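Local coordinates for protein insecticidal Delta-Endotoxin Cry8Ea1 (Bacillus Thuringiensis, PDB 3EB7) that kills susceptible insect larvae, probably by inserting helices of its N-terminal domain into gut-cell membranes to form pores, as in related three-domain Cry toxins, at residues M172-I175 with A176-D180; D217-T220 with L221-M224. All coordinates share one frame; numbering follows the deposited sequence.

Contact 1: M172-I175 with A176-D180; sequences MSLI and AQYSD
Leu174 and Tyr178, one helical turn apart, carry the side-chain part of this contact, which shows how residues four apart in a helix share one flank. Their side chains run alongside each other and point the same way. Leu174 CB sits over one face of the Tyr178 ring, 4.0 Å above its plane and offset toward the rim. Farther out, Leu174 CD2 reaches Tyr178 CZ at 4.0 Å, and Leu174 CD1 passes the hydroxyl. Both first torsions set CG beside the backbone N and anti to the carbonyl carbon (chi1 -73° in Leu174, -64° in Tyr178), which keeps leucine and ring abreast. A hydrogen bond between Tyr178 OH and His143 ND1 satisfies the hydroxyl and ties the far end of the ring to helix 133-153.

The backbone bonds follow the alpha-helical i to i+4 pattern. Tyr178 N gives Leu174 O a bond of 2.8 Å, and Gln177 N reaches Ser173 O at 3.0 Å, whereas the bond from Ala176 N to Met172 O is weak. Ile175 O accepts twice from one residue: Ser179 N at 2.9 Å and Ser179 OG at 2.6 Å arrive from opposite faces of the carbonyl plane. With chi1 at -58°, Ser179 folds its hydroxyl back beside its own backbone N, and the buried OG thus finds its acceptor in the preceding turn.

Helix 161-191 belongs to the N-terminal helical domain. Against helix 133-153, Leu174 packs on His143 and Leu144, and Tyr178 on Ala140 and Leu144. Ile175 and Ala176 meet the loop residue Tyr541, while Met219 of helix 198-220 and Phe222 just beyond it pack on Ser179.

Contact 2: D217-T220 with L221-M224; sequences DIMT and LFPM
Leu221 N and Phe222 N bond three residues back, to Ile218 O at 3.1 Å and Met219 O at 3.0 Å respectively, both i to i+3 bonds. Phe222 folds back under the last turn: Met219 CA stands over the centre of its ring, 3.6 Å from the centroid and 7° off the normal, a CH-pi contact. Met219 CG adds an approach of 4.0 Å to Phe222 CD1, the two side chains crossing at about a right angle. On another side, Ile218 CD1 meets Leu221 CD1 at 3.9 Å, and the isoleucine chain crosses that of Leu221 almost perpendicularly. Pro223 CD rests 3.2 Å from Thr220 O, and Met224 CE also approaches this carbonyl. Thr220 OG1 is hydrogen-bonded to Leu216 O, one turn back. Leu221 and Ile218 pack on helix 2-20, whereas Met219 and Phe222 touch Ser179 of helix 161-191. The tightening from helix to 3-10 turn is a common way to finish a helix, here within the N-terminal helical domain of a Cry toxin.

Overall arrangement
The chain meets contact 1 first, two successive turns inside helix 161-191, and then passes into helix 198-220, where contact 2 covers the last turn and the 3-10 segment beyond it. Each contact is local and closes no long loop; the two stand in series, neither nested nor crossed. In space they adjoin, with centres about 11 Å apart. Ser179 CA packs 3.7 Å from Met219 CG, joining the consecutive helices, and Ile175 CD1 lies 3.8 Å from Phe222 O, joining helix 161-191 to the 3-10 segment. Helix 133-153 touches both contacts, sharing Leu144 between them, and Tyr541 meets both, linking the helical domain to the C-terminal part of the chain.

Contact 1: M172-I175 with A176-D180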
ATOM      1  N   MET A 172     -12.579 -18.255  -4.715  1.00 24.88           N
ATOM      2  CA  MET A 172     -11.173 -18.650  -4.485  0.50 25.69           C
ATOM      3  C   MET A 172     -10.381 -18.686  -5.772  1.00 24.67           C
ATOM      4  O   MET A 172      -9.239 -18.252  -5.829  1.00 24.24           O
ATOM      5  CB  MET A 172     -11.089 -20.019  -3.829  0.50 25.44           C
ATOM      6  CG  MET A 172     -11.656 -20.061  -2.441  0.50 26.01           C
ATOM      7  SD  MET A 172     -11.062 -21.576  -1.686  0.50 29.04           S
ATOM      8  CE  MET A 172     -11.867 -22.830  -2.720  0.50 24.58           C
ATOM      9  N   SER A 173     -10.998 -19.212  -6.816  1.00 24.16           N
ATOM     10  CA  SER A 173     -10.326 -19.259  -8.089  1.00 24.45           C
ATOM     11  C   SER A 173     -10.073 -17.832  -8.613  1.00 23.36           C
ATOM     12  O   SER A 173      -9.064 -17.556  -9.261  1.00 22.72           O
ATOM     13  CB  SER A 173     -11.145 -20.096  -9.076  1.00 24.59           C
ATOM     14  OG  SER A 173     -10.711 -19.869 -10.416  1.00 27.98           O
ATOM     15  N   LEU A 174     -10.982 -16.922  -8.304  1.00 23.05           N
ATOM     16  CA  LEU A 174     -10.936 -15.581  -8.885  1.00 22.62           C
ATOM     17  C   LEU A 174     -10.010 -14.658  -8.098  1.00 21.60           C
ATOM     18  O   LEU A 174      -9.318 -13.824  -8.706  1.00 21.17           O
ATOM     19  CB  LEU A 174     -12.345 -14.993  -9.052  1.00 22.76           C
ATOM     20  CG  LEU A 174     -13.247 -15.553 -10.176  1.00 23.88           C
ATOM     21  CD1 LEU A 174     -14.643 -14.867 -10.149  1.00 20.37           C
ATOM     22  CD2 LEU A 174     -12.641 -15.487 -11.625  1.00 20.80           C
ATOM     23  N   ILE A 175      -9.959 -14.827  -6.774  1.00 19.71           N
ATOM     24  CA  ILE A 175      -8.938 -14.154  -5.987  1.00 19.30           C
ATOM     25  C   ILE A 175      -7.565 -14.403  -6.596  1.00 20.11           C
ATOM     26  O   ILE A 175      -6.811 -13.452  -6.856  1.00 20.02           O
ATOM     27  CB  ILE A 175      -8.908 -14.575  -4.499  1.00 19.66           C
ATOM     28  CG1 ILE A 175     -10.189 -14.138  -3.784  1.00 18.56           C
ATOM     29  CG2 ILE A 175      -7.651 -13.993  -3.775  1.00 17.26           C
ATOM     30  CD1 ILE A 175     -10.388 -14.823  -2.436  1.00 16.78           C
ATOM     31  N   ALA A 176      -7.247 -15.679  -6.823  1.00 20.62           N
ATOM     32  CA  ALA A 176      -5.974 -16.082  -7.461  1.00 21.40           C
ATOM     33  C   ALA A 176      -5.787 -15.446  -8.819  1.00 21.22           C
ATOM     34  O   ALA A 176      -4.775 -14.804  -9.067  1.00 22.70           O
ATOM     35  CB  ALA A 176      -5.867 -17.615  -7.570  1.00 21.03           C
ATOM     36  N   GLN A 177      -6.756 -15.618  -9.700  1.00 21.58           N
ATOM     37  CA  GLN A 177      -6.638 -15.120 -11.077  1.00 22.81           C
ATOM     38  C   GLN A 177      -6.510 -13.587 -11.160  1.00 21.11           C
ATOM     39  O   GLN A 177      -5.644 -13.090 -11.855  1.00 22.13           O
ATOM     40  CB  GLN A 177      -7.818 -15.620 -11.924  1.00 21.98           C
ATOM     41  CG  GLN A 177      -7.973 -14.840 -13.236  1.00 26.33           C
ATOM     42  CD  GLN A 177      -9.154 -15.276 -14.132  1.00 27.21           C
ATOM     43  OE1 GLN A 177      -9.451 -16.471 -14.274  1.00 34.11           O
ATOM     44  NE2 GLN A 177      -9.825 -14.291 -14.743  1.00 31.20           N
ATOM     45  N   TYR A 178      -7.375 -12.854 -10.453  1.00 20.23           N
ATOM     46  CA  TYR A 178      -7.333 -11.388 -10.410  1.00 18.87           C
ATOM     47  C   TYR A 178      -6.052 -10.882  -9.741  1.00 18.92           C
ATOM     48  O   TYR A 178      -5.495  -9.900 -10.174  1.00 18.40           O
ATOM     49  CB  TYR A 178      -8.565 -10.794  -9.684  1.00 18.22           C
ATOM     50  CG  TYR A 178      -9.936 -11.047 -10.337  1.00 17.12           C
ATOM     51  CD1 TYR A 178     -11.109 -10.941  -9.590  1.00 15.87           C
ATOM     52  CD2 TYR A 178     -10.049 -11.397 -11.676  1.00 14.76           C
ATOM     53  CE1 TYR A 178     -12.355 -11.177 -10.157  1.00 16.74           C
ATOM     54  CE2 TYR A 178     -11.287 -11.643 -12.268  1.00 16.77           C
ATOM     55  CZ  TYR A 178     -12.443 -11.528 -11.513  1.00 17.87           C
ATOM     56  OH  TYR A 178     -13.680 -11.743 -12.110  1.00 17.43           O
ATOM     57  N   SER A 179      -5.584 -11.541  -8.682  1.00 18.89           N
ATOM     58  CA  SER A 179      -4.336 -11.122  -8.068  1.00 19.56           C
ATOM     59  C   SER A 179      -3.196 -11.269  -9.071  1.00 19.95           C
ATOM     60  O   SER A 179      -2.398 -10.349  -9.258  1.00 20.64           O
ATOM     61  CB  SER A 179      -4.042 -11.910  -6.786  1.00 19.65           C
ATOM     62  OG  SER A 179      -5.075 -11.772  -5.829  1.00 19.57           O
ATOM     63  N   ASP A 180      -3.150 -12.410  -9.748  1.00 19.98           N
ATOM     64  CA  ASP A 180      -2.045 -12.729 -10.673  1.00 20.15           C
ATOM     65  C   ASP A 180      -1.993 -11.766 -11.849  1.00 19.30           C
ATOM     66  O   ASP A 180      -0.928 -11.250 -12.178  1.00 19.50           O
ATOM     67  CB  ASP A 180      -2.163 -14.186 -11.150  1.00 19.66           C
ATOM     68  CG  ASP A 180      -1.685 -15.193 -10.090  1.00 21.87           C
ATOM     69  OD1 ASP A 180      -0.988 -14.791  -9.109  1.00 22.52           O
ATOM     70  OD2 ASP A 180      -1.973 -16.411 -10.255  1.00 25.97           O
TER

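Contact 2: D217-T220 with L221-M224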
ATOM      1  N   ASP A 217      -2.519  -1.986  -3.894  1.00 20.54           N
ATOM      2  CA  ASP A 217      -3.116  -1.814  -2.543  1.00 21.80           C
ATOM      3  C   ASP A 217      -4.500  -2.453  -2.431  1.00 22.02           C
ATOM      4  O   ASP A 217      -4.794  -3.103  -1.425  1.00 22.31           O
ATOM      5  CB  ASP A 217      -3.172  -0.324  -2.101  1.00 22.40           C
ATOM      6  CG  ASP A 217      -1.764   0.251  -1.714  1.00 26.33           C
ATOM      7  OD1 ASP A 217      -0.776  -0.574  -1.660  1.00 28.07           O
ATOM      8  OD2 ASP A 217      -1.642   1.505  -1.473  1.00 23.66           O
ATOM      9  N   ILE A 218      -5.361  -2.295  -3.442  1.00 21.68           N
ATOM     10  CA  ILE A 218      -6.687  -2.941  -3.329  1.00 21.75           C
ATOM     11  C   ILE A 218      -6.606  -4.479  -3.517  1.00 21.34           C
ATOM     12  O   ILE A 218      -7.300  -5.237  -2.866  1.00 21.25           O
ATOM     13  CB  ILE A 218      -7.799  -2.309  -4.255  1.00 21.87           C
ATOM     14  CG1 ILE A 218      -9.188  -2.752  -3.785  1.00 21.33           C
ATOM     15  CG2 ILE A 218      -7.592  -2.677  -5.727  1.00 19.78           C
ATOM     16  CD1 ILE A 218      -9.485  -2.406  -2.335  1.00 22.78           C
ATOM     17  N   MET A 219      -5.738  -4.912  -4.412  1.00 21.55           N
ATOM     18  CA  MET A 219      -5.522  -6.322  -4.669  1.00 21.12           C
ATOM     19  C   MET A 219      -5.036  -7.028  -3.392  1.00 20.69           C
ATOM     20  O   MET A 219      -5.451  -8.141  -3.102  1.00 20.71           O
ATOM     21  CB  MET A 219      -4.552  -6.458  -5.862  1.00 21.03           C
ATOM     22  CG  MET A 219      -4.125  -7.880  -6.202  1.00 22.69           C
ATOM     23  SD  MET A 219      -2.591  -8.338  -5.340  1.00 28.25           S
ATOM     24  CE  MET A 219      -1.543  -6.931  -5.583  1.00 27.88           C
ATOM     25  N   THR A 220      -4.178  -6.362  -2.615  1.00 21.13           N
ATOM     26  CA  THR A 220      -3.649  -6.902  -1.351  1.00 20.81           C
ATOM     27  C   THR A 220      -4.791  -7.333  -0.413  1.00 20.95           C
ATOM     28  O   THR A 220      -4.640  -8.281   0.369  1.00 20.55           O
ATOM     29  CB  THR A 220      -2.700  -5.867  -0.628  1.00 20.77           C
ATOM     30  OG1 THR A 220      -1.661  -5.479  -1.513  1.00 21.82           O
ATOM     31  CG2 THR A 220      -2.043  -6.460   0.609  1.00 21.60           C
ATOM     32  N   LEU A 221      -5.938  -6.659  -0.508  1.00 20.90           N
ATOM     33  CA  LEU A 221      -7.045  -6.921   0.413  1.00 21.06           C
ATOM     34  C   LEU A 221      -7.949  -8.086  -0.045  1.00 21.61           C
ATOM     35  O   LEU A 221      -8.775  -8.587   0.741  1.00 20.13           O
ATOM     36  CB  LEU A 221      -7.857  -5.638   0.647  1.00 21.74           C
ATOM     37  CG  LEU A 221      -7.071  -4.384   1.085  1.00 22.28           C
ATOM     38  CD1 LEU A 221      -7.983  -3.193   1.134  1.00 23.61           C
ATOM     39  CD2 LEU A 221      -6.478  -4.600   2.479  1.00 23.60           C
ATOM     40  N   PHE A 222      -7.778  -8.515  -1.311  1.00 21.45           N
ATOM     41  CA  PHE A 222      -8.631  -9.564  -1.916  1.00 21.82           C
ATOM     42  C   PHE A 222      -8.804 -10.833  -1.062  1.00 22.14           C
ATOM     43  O   PHE A 222      -9.908 -11.380  -1.009  1.00 21.85           O
ATOM     44  CB  PHE A 222      -8.152  -9.954  -3.328  1.00 20.85           C
ATOM     45  CG  PHE A 222      -8.408  -8.898  -4.391  1.00 21.55           C
ATOM     46  CD1 PHE A 222      -7.867  -9.052  -5.671  1.00 18.12           C
ATOM     47  CD2 PHE A 222      -9.198  -7.755  -4.119  1.00 18.59           C
ATOM     48  CE1 PHE A 222      -8.081  -8.122  -6.655  1.00 16.47           C
ATOM     49  CE2 PHE A 222      -9.433  -6.815  -5.121  1.00 17.36           C
ATOM     50  CZ  PHE A 222      -8.858  -6.989  -6.382  1.00 20.58           C
ATOM     51  N   PRO A 223      -7.710 -11.333  -0.428  1.00 22.86           N
ATOM     52  CA  PRO A 223      -7.863 -12.565   0.392  1.00 23.12           C
ATOM     53  C   PRO A 223      -8.792 -12.419   1.582  1.00 23.42           C
ATOM     54  O   PRO A 223      -9.370 -13.415   2.055  1.00 24.45           O
ATOM     55  CB  PRO A 223      -6.425 -12.840   0.891  1.00 23.33           C
ATOM     56  CG  PRO A 223      -5.531 -12.100  -0.103  1.00 22.96           C
ATOM     57  CD  PRO A 223      -6.302 -10.874  -0.470  1.00 22.26           C
ATOM     58  N   MET A 224      -8.934 -11.205   2.094  1.00 23.70           N
ATOM     59  CA  MET A 224      -9.776 -10.998   3.267  1.00 23.61           C
ATOM     60  C   MET A 224     -11.261 -10.915   2.896  1.00 24.15           C
ATOM     61  O   MET A 224     -12.117 -10.723   3.784  1.00 24.66           O
ATOM     62  CB  MET A 224      -9.328  -9.799   4.093  1.00 23.86           C
ATOM     63  CG  MET A 224      -8.074 -10.025   4.957  1.00 24.46           C
ATOM     64  SD  MET A 224      -6.573 -10.237   3.950  1.00 31.36           S
ATOM     65  CE  MET A 224      -6.055  -8.533   3.699  1.00 23.71           C
TER